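Local coordinates for protein cytochrome P450 (PDB 2RFB) that probably acts as a heme-dependent monooxygenase, putting one atom of molecular oxygen into substrates at an iron held by a cysteine, at residues A[64-68]-A[69-73]; A[119-122]-A[123-126]; A[135-138]-A[139-143]; A[288-291]-A[292-296]. All coordinates share one frame; numbering follows the deposited sequence.

Interaction 1: A[64-68]-A[69-73]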
loop_
_atom_site.group_PDB
_atom_site.type_symbol
_atom_site.label_atom_id
_atom_site.label_comp_id
_atom_site.label_asym_id
_atom_site.label_seq_id
_atom_site.Cartn_x
_atom_site.Cartn_y
_atom_site.Cartn_z
ATOM N N PRO A 64 -7.621 -14.616 6.347
ATOM C CA PRO A 64 -8.939 -14.426 6.995
ATOM C C PRO A 64 -9.082 -13.135 7.815
ATOM O O PRO A 64 -10.179 -12.589 7.901
ATOM C CB PRO A 64 -9.085 -15.654 7.909
ATOM C CG PRO A 64 -8.174 -16.679 7.342
ATOM C CD PRO A 64 -7.043 -15.941 6.638
ATOM N N TYR A 65 -8.005 -12.629 8.401
ATOM C CA TYR A 65 -8.144 -11.438 9.239
ATOM C C TYR A 65 -8.163 -10.135 8.430
ATOM O O TYR A 65 -8.477 -9.078 8.952
ATOM C CB TYR A 65 -7.120 -11.462 10.390
ATOM C CG TYR A 65 -7.181 -12.802 11.131
ATOM C CD1 TYR A 65 -6.344 -13.870 10.767
ATOM C CD2 TYR A 65 -8.135 -13.029 12.148
ATOM C CE1 TYR A 65 -6.422 -15.103 11.417
ATOM C CE2 TYR A 65 -8.217 -14.251 12.805
ATOM C CZ TYR A 65 -7.364 -15.295 12.436
ATOM O OH TYR A 65 -7.437 -16.532 13.092
ATOM N N PHE A 66 -7.871 -10.224 7.138
ATOM C CA PHE A 66 -7.971 -9.082 6.238
ATOM C C PHE A 66 -9.215 -9.030 5.353
ATOM O O PHE A 66 -9.378 -8.091 4.606
ATOM C CB PHE A 66 -6.685 -8.943 5.416
ATOM C CG PHE A 66 -5.571 -8.360 6.207
ATOM C CD1 PHE A 66 -4.596 -9.180 6.770
ATOM C CD2 PHE A 66 -5.546 -6.988 6.485
ATOM C CE1 PHE A 66 -3.560 -8.638 7.576
ATOM C CE2 PHE A 66 -4.523 -6.438 7.295
ATOM C CZ PHE A 66 -3.515 -7.260 7.822
ATOM N N LEU A 67 -10.088 -10.021 5.431
ATOM C CA LEU A 67 -11.396 -9.960 4.746
ATOM C C LEU A 67 -12.178 -8.707 5.172
ATOM O O LEU A 67 -12.133 -8.316 6.351
ATOM C CB LEU A 67 -12.252 -11.196 5.056
ATOM C CG LEU A 67 -11.813 -12.669 4.901
ATOM C CD1 LEU A 67 -12.982 -13.621 5.296
ATOM C CD2 LEU A 67 -11.279 -13.051 3.508
ATOM N N PRO A 68 -12.911 -8.082 4.231
ATOM C CA PRO A 68 -13.602 -6.849 4.555
ATOM C C PRO A 68 -14.494 -7.069 5.736
ATOM O O PRO A 68 -14.852 -6.115 6.427
ATOM C CB PRO A 68 -14.460 -6.594 3.330
ATOM C CG PRO A 68 -13.763 -7.275 2.259
ATOM C CD PRO A 68 -13.156 -8.486 2.842
ATOM N N SER A 69 -14.824 -8.335 5.977
ATOM C CA SER A 69 -15.626 -8.719 7.112
ATOM C C SER A 69 -14.883 -8.507 8.413
ATOM O O SER A 69 -15.405 -7.865 9.315
ATOM C CB SER A 69 -16.033 -10.182 6.990
ATOM O OG SER A 69 -17.236 -10.373 7.679
ATOM N N LYS A 70 -13.669 -9.046 8.523
ATOM C CA LYS A 70 -12.974 -9.010 9.802
ATOM C C LYS A 70 -12.457 -7.594 10.089
ATOM O O LYS A 70 -12.610 -7.082 11.211
ATOM C CB LYS A 70 -11.852 -10.052 9.869
ATOM C CG LYS A 70 -12.292 -11.488 9.635
ATOM C CD LYS A 70 -13.085 -12.109 10.792
ATOM C CE LYS A 70 -13.470 -13.549 10.452
ATOM N NZ LYS A 70 -14.709 -13.969 11.144
ATOM N N ILE A 71 -11.868 -6.984 9.058
ATOM C CA ILE A 71 -11.413 -5.584 9.058
ATOM C C ILE A 71 -12.422 -4.598 9.630
ATOM O O ILE A 71 -12.081 -3.771 10.475
ATOM C CB ILE A 71 -10.968 -5.172 7.630
ATOM C CG1 ILE A 71 -9.527 -5.611 7.408
ATOM C CG2 ILE A 71 -11.083 -3.713 7.409
ATOM C CD1 ILE A 71 -8.615 -5.509 8.663
ATOM N N ASN A 72 -13.665 -4.721 9.181
ATOM C CA ASN A 72 -14.758 -3.897 9.692
ATOM C C ASN A 72 -14.933 -3.825 11.209
ATOM O O ASN A 72 -15.417 -2.805 11.716
ATOM C CB ASN A 72 -16.099 -4.239 9.051
ATOM C CG ASN A 72 -17.147 -3.199 9.399
ATOM O OD1 ASN A 72 -16.959 -2.024 9.066
ATOM N ND2 ASN A 72 -18.198 -3.587 10.154
ATOM N N ASP A 73 -14.548 -4.871 11.941
ATOM C CA ASP A 73 -14.504 -4.759 13.407
ATOM C C ASP A 73 -13.589 -3.618 13.879
ATOM O O ASP A 73 -13.665 -3.215 15.046
ATOM C CB ASP A 73 -14.074 -6.074 14.072
ATOM C CG ASP A 73 -14.883 -7.263 13.598
ATOM O OD1 ASP A 73 -16.139 -7.191 13.611
ATOM O OD2 ASP A 73 -14.259 -8.268 13.191
#

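Interaction 2: A[119-122]-A[123-126]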
loop_
_atom_site.group_PDB
_atom_site.type_symbol
_atom_site.label_atom_id
_atom_site.label_comp_id
_atom_site.label_asym_id
_atom_site.label_seq_id
_atom_site.Cartn_x
_atom_site.Cartn_y
_atom_site.Cartn_z
ATOM N N PRO A 119 5.020 3.943 21.723
ATOM C CA PRO A 119 6.053 4.914 21.293
ATOM C C PRO A 119 7.234 4.292 20.515
ATOM O O PRO A 119 7.657 4.843 19.484
ATOM C CB PRO A 119 6.523 5.572 22.616
ATOM C CG PRO A 119 5.433 5.308 23.608
ATOM C CD PRO A 119 4.768 4.018 23.185
ATOM N N LEU A 120 7.741 3.160 20.978
ATOM C CA LEU A 120 8.873 2.526 20.338
ATOM C C LEU A 120 8.469 1.910 18.997
ATOM O O LEU A 120 9.210 2.024 18.002
ATOM C CB LEU A 120 9.477 1.474 21.250
ATOM C CG LEU A 120 10.590 0.629 20.644
ATOM C CD1 LEU A 120 11.834 1.489 20.430
ATOM C CD2 LEU A 120 10.887 -0.578 21.532
ATOM N N PHE A 121 7.292 1.281 18.959
ATOM C CA PHE A 121 6.789 0.754 17.700
ATOM C C PHE A 121 6.700 1.832 16.612
ATOM O O PHE A 121 7.037 1.592 15.467
ATOM C CB PHE A 121 5.454 0.016 17.880
ATOM C CG PHE A 121 4.874 -0.508 16.593
ATOM C CD1 PHE A 121 5.333 -1.695 16.051
ATOM C CD2 PHE A 121 3.863 0.190 15.937
ATOM C CE1 PHE A 121 4.814 -2.208 14.854
ATOM C CE2 PHE A 121 3.320 -0.309 14.747
ATOM C CZ PHE A 121 3.796 -1.508 14.203
ATOM N N LYS A 122 6.276 3.021 16.987
ATOM C CA LYS A 122 6.152 4.090 16.007
ATOM C C LYS A 122 7.532 4.574 15.520
ATOM O O LYS A 122 7.714 4.848 14.331
ATOM C CB LYS A 122 5.336 5.254 16.584
ATOM C CG LYS A 122 3.831 4.984 16.806
ATOM C CD LYS A 122 3.371 5.930 17.949
ATOM C CE LYS A 122 1.852 6.234 18.004
ATOM N NZ LYS A 122 1.575 7.474 18.883
ATOM N N LEU A 123 8.508 4.655 16.413
ATOM C CA LEU A 123 9.871 5.007 16.007
ATOM C C LEU A 123 10.432 3.924 15.067
ATOM O O LEU A 123 10.876 4.211 13.959
ATOM C CB LEU A 123 10.755 5.211 17.235
ATOM C CG LEU A 123 12.003 6.092 17.130
ATOM C CD1 LEU A 123 11.673 7.556 16.863
ATOM C CD2 LEU A 123 12.814 5.976 18.426
ATOM N N TRP A 124 10.344 2.671 15.478
ATOM C CA TRP A 124 10.784 1.575 14.650
ATOM C C TRP A 124 10.064 1.585 13.322
ATOM O O TRP A 124 10.688 1.529 12.259
ATOM C CB TRP A 124 10.531 0.265 15.379
ATOM C CG TRP A 124 11.022 -0.951 14.697
ATOM C CD1 TRP A 124 12.316 -1.320 14.493
ATOM C CD2 TRP A 124 10.218 -2.000 14.151
ATOM N NE1 TRP A 124 12.374 -2.536 13.856
ATOM C CE2 TRP A 124 11.099 -2.981 13.648
ATOM C CE3 TRP A 124 8.840 -2.215 14.065
ATOM C CZ2 TRP A 124 10.650 -4.147 13.056
ATOM C CZ3 TRP A 124 8.405 -3.360 13.499
ATOM C CH2 TRP A 124 9.302 -4.323 12.983
ATOM N N SER A 125 8.746 1.652 13.357
ATOM C CA SER A 125 7.981 1.783 12.106
ATOM C C SER A 125 8.514 2.916 11.150
ATOM O O SER A 125 8.738 2.684 9.969
ATOM C CB SER A 125 6.498 1.949 12.416
ATOM O OG SER A 125 5.808 2.429 11.263
ATOM N N ASP A 126 8.761 4.110 11.668
ATOM C CA ASP A 126 9.376 5.171 10.853
ATOM C C ASP A 126 10.720 4.799 10.215
ATOM O O ASP A 126 10.930 5.022 9.011
ATOM C CB ASP A 126 9.579 6.432 11.683
ATOM C CG ASP A 126 8.496 7.455 11.475
ATOM O OD1 ASP A 126 7.592 7.253 10.601
ATOM O OD2 ASP A 126 8.559 8.480 12.215
#

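Interaction 3: A[135-138]-A[139-143]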
loop_
_atom_site.group_PDB
_atom_site.type_symbol
_atom_site.label_atom_id
_atom_site.label_comp_id
_atom_site.label_asym_id
_atom_site.label_seq_id
_atom_site.Cartn_x
_atom_site.Cartn_y
_atom_site.Cartn_z
ATOM N N GLU A 135 21.799 7.209 13.104
ATOM C CA GLU A 135 22.643 6.367 13.941
ATOM C C GLU A 135 21.768 5.444 14.804
ATOM O O GLU A 135 22.025 4.234 14.916
ATOM C CB GLU A 135 23.464 7.259 14.865
ATOM C CG GLU A 135 24.861 7.577 14.393
ATOM C CD GLU A 135 25.649 8.235 15.491
ATOM O OE1 GLU A 135 26.844 7.904 15.671
ATOM O OE2 GLU A 135 25.047 9.071 16.201
ATOM N N ASN A 136 20.751 6.050 15.419
ATOM C CA ASN A 136 19.780 5.367 16.263
ATOM C C ASN A 136 19.093 4.143 15.642
ATOM O O ASN A 136 18.385 3.419 16.331
ATOM C CB ASN A 136 18.720 6.368 16.738
ATOM C CG ASN A 136 18.830 6.694 18.218
ATOM O OD1 ASN A 136 17.864 6.509 18.978
ATOM N ND2 ASN A 136 19.996 7.193 18.640
ATOM N N PHE A 137 19.287 3.896 14.356
ATOM C CA PHE A 137 18.531 2.815 13.733
ATOM C C PHE A 137 18.831 1.496 14.449
ATOM O O PHE A 137 17.950 0.894 15.069
ATOM C CB PHE A 137 18.786 2.689 12.228
ATOM C CG PHE A 137 18.251 1.413 11.644
ATOM C CD1 PHE A 137 16.895 1.281 11.369
ATOM C CD2 PHE A 137 19.103 0.323 11.410
ATOM C CE1 PHE A 137 16.377 0.084 10.851
ATOM C CE2 PHE A 137 18.612 -0.876 10.892
ATOM C CZ PHE A 137 17.235 -0.996 10.612
ATOM N N ASN A 138 20.085 1.078 14.370
ATOM C CA ASN A 138 20.539 -0.148 14.984
ATOM C C ASN A 138 19.997 -0.304 16.408
ATOM O O ASN A 138 19.458 -1.346 16.763
ATOM C CB ASN A 138 22.071 -0.187 14.965
ATOM C CG ASN A 138 22.628 -1.514 15.424
ATOM O OD1 ASN A 138 23.325 -1.591 16.450
ATOM N ND2 ASN A 138 22.331 -2.573 14.670
ATOM N N TYR A 139 20.118 0.752 17.204
ATOM C CA TYR A 139 19.625 0.744 18.567
ATOM C C TYR A 139 18.128 0.481 18.627
ATOM O O TYR A 139 17.678 -0.353 19.382
ATOM C CB TYR A 139 19.962 2.053 19.285
ATOM C CG TYR A 139 19.457 2.104 20.712
ATOM C CD1 TYR A 139 20.023 1.309 21.697
ATOM C CD2 TYR A 139 18.409 2.938 21.066
ATOM C CE1 TYR A 139 19.561 1.343 23.003
ATOM C CE2 TYR A 139 17.941 2.987 22.360
ATOM C CZ TYR A 139 18.521 2.195 23.326
ATOM O OH TYR A 139 18.053 2.233 24.611
ATOM N N VAL A 140 17.363 1.187 17.822
ATOM C CA VAL A 140 15.924 1.129 17.904
ATOM C C VAL A 140 15.395 -0.201 17.384
ATOM O O VAL A 140 14.512 -0.805 17.993
ATOM C CB VAL A 140 15.325 2.350 17.199
ATOM C CG1 VAL A 140 13.945 2.083 16.660
ATOM C CG2 VAL A 140 15.345 3.535 18.172
ATOM N N ASN A 141 15.959 -0.675 16.279
ATOM C CA ASN A 141 15.646 -1.992 15.764
ATOM C C ASN A 141 15.959 -3.079 16.802
ATOM O O ASN A 141 15.264 -4.091 16.875
ATOM C CB ASN A 141 16.449 -2.254 14.506
ATOM C CG ASN A 141 15.969 -3.463 13.737
ATOM O OD1 ASN A 141 16.706 -4.402 13.552
ATOM N ND2 ASN A 141 14.738 -3.428 13.259
ATOM N N ASN A 142 17.006 -2.896 17.590
ATOM C CA ASN A 142 17.383 -3.969 18.472
ATOM C C ASN A 142 16.423 -3.974 19.631
ATOM O O ASN A 142 16.046 -5.031 20.130
ATOM C CB ASN A 142 18.823 -3.824 18.962
ATOM C CG ASN A 142 19.826 -4.395 17.997
ATOM O OD1 ASN A 142 20.996 -4.043 18.031
ATOM N ND2 ASN A 142 19.391 -5.296 17.155
ATOM N N ARG A 143 16.033 -2.770 20.043
ATOM C CA ARG A 143 15.066 -2.589 21.082
ATOM C C ARG A 143 13.705 -3.115 20.658
ATOM O O ARG A 143 13.093 -3.847 21.427
ATOM C CB ARG A 143 14.982 -1.135 21.481
ATOM C CG ARG A 143 15.121 -0.940 22.994
ATOM C CD ARG A 143 15.250 0.502 23.357
ATOM N NE ARG A 143 15.203 0.653 24.799
ATOM C CZ ARG A 143 14.129 1.010 25.500
ATOM N NH1 ARG A 143 12.969 1.267 24.904
ATOM N NH2 ARG A 143 14.227 1.101 26.818
#

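Interaction 4: A[288-291]-A[292-296]. With HEM (protoporphyrin IX containing Fe), chain G.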
loop_
_atom_site.group_PDB
_atom_site.type_symbol
_atom_site.label_atom_id
_atom_site.label_comp_id
_atom_site.label_asym_id
_atom_site.label_seq_id
_atom_site.Cartn_x
_atom_site.Cartn_y
_atom_site.Cartn_z
ATOM N N PHE A 288 -4.072 -1.592 -6.917
ATOM C CA PHE A 288 -3.775 -2.671 -5.966
ATOM C C PHE A 288 -3.192 -3.952 -6.677
ATOM O O PHE A 288 -3.053 -5.038 -6.043
ATOM C CB PHE A 288 -5.048 -3.119 -5.234
ATOM C CG PHE A 288 -5.615 -2.121 -4.251
ATOM C CD1 PHE A 288 -4.836 -1.572 -3.240
ATOM C CD2 PHE A 288 -6.960 -1.789 -4.300
ATOM C CE1 PHE A 288 -5.382 -0.730 -2.285
ATOM C CE2 PHE A 288 -7.519 -0.948 -3.366
ATOM C CZ PHE A 288 -6.723 -0.417 -2.334
ATOM N N GLY A 289 -2.841 -3.846 -7.961
ATOM C CA GLY A 289 -2.379 -5.058 -8.705
ATOM C C GLY A 289 -3.564 -5.985 -9.011
ATOM O O GLY A 289 -4.738 -5.552 -8.986
ATOM N N ILE A 290 -3.269 -7.257 -9.279
ATOM C CA ILE A 290 -4.305 -8.240 -9.557
ATOM C C ILE A 290 -3.664 -9.638 -9.628
ATOM O O ILE A 290 -2.450 -9.764 -9.824
ATOM C CB ILE A 290 -5.093 -7.891 -10.853
ATOM C CG1 ILE A 290 -6.345 -8.779 -10.979
ATOM C CG2 ILE A 290 -4.211 -7.995 -12.095
ATOM C CD1 ILE A 290 -7.121 -8.552 -12.257
ATOM N N GLY A 291 -4.461 -10.683 -9.470
ATOM C CA GLY A 291 -3.899 -12.006 -9.342
ATOM C C GLY A 291 -3.594 -12.392 -7.890
ATOM O O GLY A 291 -4.211 -11.895 -6.945
ATOM N N ILE A 292 -2.647 -13.310 -7.726
ATOM C CA ILE A 292 -2.451 -13.992 -6.478
ATOM C C ILE A 292 -1.758 -13.058 -5.516
ATOM O O ILE A 292 -1.816 -13.281 -4.320
ATOM C CB ILE A 292 -1.653 -15.303 -6.658
ATOM C CG1 ILE A 292 -0.216 -14.997 -7.161
ATOM C CG2 ILE A 292 -2.444 -16.303 -7.543
ATOM C CD1 ILE A 292 0.768 -16.165 -6.982
ATOM N N HIS A 293 -1.132 -11.997 -6.034
ATOM C CA HIS A 293 -0.487 -11.018 -5.152
ATOM C C HIS A 293 -1.353 -9.776 -4.961
ATOM O O HIS A 293 -0.898 -8.801 -4.353
ATOM C CB HIS A 293 0.894 -10.595 -5.670
ATOM C CG HIS A 293 1.928 -11.666 -5.566
ATOM N ND1 HIS A 293 2.532 -11.991 -4.372
ATOM C CD2 HIS A 293 2.455 -12.503 -6.502
ATOM C CE1 HIS A 293 3.387 -12.989 -4.578
ATOM N NE2 HIS A 293 3.379 -13.292 -5.863
ATOM N N MET A 294 -2.590 -9.795 -5.479
ATOM C CA MET A 294 -3.459 -8.652 -5.247
ATOM C C MET A 294 -3.365 -8.227 -3.758
ATOM O O MET A 294 -3.471 -9.068 -2.856
ATOM C CB MET A 294 -4.923 -8.985 -5.613
ATOM C CG MET A 294 -5.656 -7.685 -5.890
ATOM S SD MET A 294 -7.232 -7.798 -6.707
ATOM C CE MET A 294 -8.303 -8.656 -5.523
ATOM N N CYS A 295 -3.190 -6.932 -3.526
ATOM C CA CYS A 295 -2.991 -6.325 -2.176
ATOM C C CYS A 295 -3.804 -6.983 -1.068
ATOM O O CYS A 295 -5.030 -6.930 -1.086
ATOM C CB CYS A 295 -3.339 -4.823 -2.168
ATOM S SG CYS A 295 -3.074 -3.968 -0.566
ATOM N N LEU A 296 -3.098 -7.595 -0.131
ATOM C CA LEU A 296 -3.675 -8.160 1.043
ATOM C C LEU A 296 -4.404 -7.090 1.868
ATOM O O LEU A 296 -5.454 -7.382 2.434
ATOM C CB LEU A 296 -2.579 -8.842 1.876
ATOM C CG LEU A 296 -3.041 -9.462 3.188
ATOM C CD1 LEU A 296 -4.213 -10.384 2.939
ATOM C CD2 LEU A 296 -1.930 -10.246 3.875
HETATM C CHA HEM G . 0.548 -6.136 -2.130
HETATM C CHB HEM G . -0.638 -1.584 -3.600
HETATM C CHC HEM G . -2.133 -0.699 1.040
HETATM C CHD HEM G . -0.312 -4.929 2.660
HETATM C C1A HEM G . 0.315 -4.994 -2.915
HETATM C C2A HEM G . 0.505 -4.907 -4.344
HETATM C C3A HEM G . 0.166 -3.632 -4.720
HETATM C C4A HEM G . -0.251 -2.953 -3.547
HETATM C CMA HEM G . 0.158 -2.874 -6.143
HETATM C CAA HEM G . 1.008 -6.087 -5.247
HETATM C CBA HEM G . 2.551 -6.106 -5.394
HETATM C CGA HEM G . 2.823 -7.209 -6.379
HETATM O O1A HEM G . 1.869 -7.713 -7.076
HETATM O O2A HEM G . 4.009 -7.585 -6.471
HETATM C C1B HEM G . -1.179 -0.946 -2.466
HETATM C C2B HEM G . -1.863 0.325 -2.421
HETATM C C3B HEM G . -2.228 0.485 -1.106
HETATM C C4B HEM G . -1.805 -0.636 -0.356
HETATM C CMB HEM G . -2.065 1.230 -3.716
HETATM C CAB HEM G . -2.970 1.582 -0.194
HETATM C CBB HEM G . -3.851 2.580 -0.704
HETATM C C1C HEM G . -1.890 -1.772 1.969
HETATM C C2C HEM G . -2.222 -1.980 3.397
HETATM C C3C HEM G . -1.675 -3.162 3.775
HETATM C C4C HEM G . -0.987 -3.706 2.672
HETATM C CMC HEM G . -3.043 -1.092 4.439
HETATM C CAC HEM G . -1.780 -3.869 5.185
HETATM C CBC HEM G . -0.695 -4.276 5.869
HETATM C C1D HEM G . 0.082 -5.647 1.483
HETATM C C2D HEM G . 0.659 -6.972 1.456
HETATM C C3D HEM G . 0.925 -7.276 -0.030
HETATM C C4D HEM G . 0.459 -6.148 -0.732
HETATM C CMD HEM G . 1.014 -7.910 2.654
HETATM C CAD HEM G . 1.538 -8.516 -0.765
HETATM C CBD HEM G . 0.405 -9.548 -0.960
HETATM C CGD HEM G . 0.928 -10.771 -1.641
HETATM O O1D HEM G . 2.065 -10.698 -2.208
HETATM O O2D HEM G . 0.223 -11.825 -1.618
HETATM N NA HEM G . -0.173 -3.770 -2.446
HETATM N NB HEM G . -1.184 -1.535 -1.166
HETATM N NC HEM G . -1.139 -2.885 1.589
HETATM N ND HEM G . -0.022 -5.181 0.150
HETATM FE FE HEM G . -0.802 -3.472 -0.447
HETATM O O HOH W 1 -0.635 -10.897 -8.655
#

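Interaction 1: A[64-68]-A[69-73]
Leu67 O reaches forward over the first turn of the short helix 68-71 and takes the N-H of Ile71 at 3.0 Å. A second, weak bond reaches the same oxygen from Lys70 N, so one N-cap carbonyl serves two amides. Pro68, with no N-H to place, opens the helix, and its carbonyl is met in turn by a weak, 3.3 Å bond from Asn72 N. Lys70 O closes the sequence by accepting Asp73 N at 3.0 Å.

The apolar part rests on Ile71. Its CD1 comes up obliquely to Phe66 CD2 at 4.0 Å and, on the way, passes 3.6 Å from Tyr65 O. Lys70 stays outside this pair: its CB lies by Pro64 O and Tyr65 O, and CG, set beside the backbone N (chi1 -57°), lies by Pro64 O; the bend at chi2 then leads the rest of the chain away.

The turn thus links the end of helix 52-66, probably the P450 C helix, to what follows. The side chain of Phe66 comes within about 4 Å of the heme, while Ile71 and Pro68 pack on Leu303 and Pro299 of helix 298-315 and Tyr65 leans on helix 159-164.

Interaction 2: A[119-122]-A[123-126]
Phe121 and Trp124 make the main side-chain contact: Phe121 CE1 sits 4.0 Å from Trp124 CZ3, close to the plane of the indole and at its six-membered end. Seen from the other ring, Trp124 CZ3 comes in obliquely, so the two pack as a slanted pair. Their three-residue spacing puts them on one flank of the helix, and matching first torsions, with CG anti to the backbone N (chi1 178° for Phe121, -176° for Trp124), turn both rings alike. Packing of another kind brings Ser125 CB to 3.1 Å from Phe121 O, the Ser125 side chain lying among Val104 and Asn190.

The backbone supplies four successive i-to-i+4 hydrogen bonds. Trp124 N to Leu120 O is short and almost straight, 2.8 Å at 176°. Ser125 N to Phe121 O measures 2.7 Å, and Asp126 N reaches Lys122 O at 3.0 Å. The longest, Leu123 N to Pro119 O, is 3.2 Å.

All of this belongs to helix 118-129, whose place in the chain fits the F helix of the P450 fold, which with the G helix usually forms a lid over the substrate side of the heme. Its Phe121-Trp124 flank rests on Met183 and Ile186 of the long helix 175-206, and Phe121 also meets Leu111 of helix 101-111.

Polar side-chain pairing is directed elsewhere: Asp126 OD1 takes a hydrogen bond from Asn131 ND2 beyond the helix.

Interaction 3: A[135-138]-A[139-143]
Phe137 and Asn141 run side by side on one flank of the helix, with Asn141 CB lying over one face of the phenyl ring, toward its rim, 4.2 Å from Phe137 CZ. Ring and amide planes are only 12° apart, so the two flat groups lie almost parallel. Beneath them the backbone is firmly held: Asn141 N gives a nearly straight bond to Phe137 O at 2.8 Å, and the same oxygen receives a weak one from Val140 N. The main bond of that Val140 amide goes to Asn136 O at 2.9 Å. Val140 is buried, and its CG2, beside the backbone N, rests 3.6 Å from Asn136 O.

The other flank is looser and faces solvent. Asn142 N bonds to Asn138 O at 3.0 Å, noticeably bent at 136°, and the side-chain amides of these two residues merely pass each other with their planes 72° apart. Tyr139 points the same way as Asn136, its CD2 4.2 Å from Asn136 OD1, a light touch at the exposed surface.

This is the first part of helix 136-153, probably the G helix of the P450 fold. Its inner side is carried by Val140, which packs against Leu123, Trp124 and Tyr127 of the preceding helix 118-129, with Asn136 also resting on Tyr127.

Interaction 4: A[288-291]-A[292-296]
Phe288 O accepts the amide of Cys295 in a straight bond, 3.2 Å at 176°, with the donor in the carbonyl plane; this ties the two arms of the loop together beside the heme. From there the Phe288 side chain runs outward. CB packs on Cys295 CB at 3.9 Å, and CG stays near that same carbon. Phe288 CD1 lies 3.7 Å from Cys295 CB and also meets heme C2B, while CE1 goes on to heme C3B at 3.6 Å, the porphyrin carbon sitting near the ring plane at its edge. The ring also touches Ala298 and Arg302 of helix 298-315.

Cys295 SG, placed anti to its backbone N (chi1 -178°), binds the heme iron at 2.3 Å and lies obliquely 4.9 Å from the centre of the Phe288 ring, a sulfur-aromatic contact.

At the other end a type I turn runs from Gly291 to Met294, closed by Met294 N to Gly291 O at 3.0 Å. A water accepts from His293 N. His293 then reaches a heme propionate, ND1 bonding in the ring plane to O1D at 2.6 Å, and its ring meets that of His55 edge-to-face.

Gly289 and Gly291 both have positive phi; with Phe288, His293 and Cys295 they fit the Phe-Gly-x-Gly-x-His-x-Cys pattern of the cysteine-ligand loop that marks cytochromes P450.

Overall arrangement
From the N terminus the four contacts come strictly in series, none nested in or crossing another, and each joins directly adjoining segments. Interaction 1 turns the chain from helix 52-66 into helix 68-71. Interactions 2 and 3 lie on successive helices, 118-129 and 136-153, which touch each other, as where Leu123 CD2 meets Val140 CG2 at 3.5 Å; their centres are about 10 Å apart. Interaction 4, the loop leading to helix 298-315, returns to the heme and touches interaction 1 through Phe66 CB and Leu296 O, 3.6 Å apart. Two touching pairs result: 1 with 4 at the heme, and 2 with 3 farther out, on the opposite side of the chain's centre from 4.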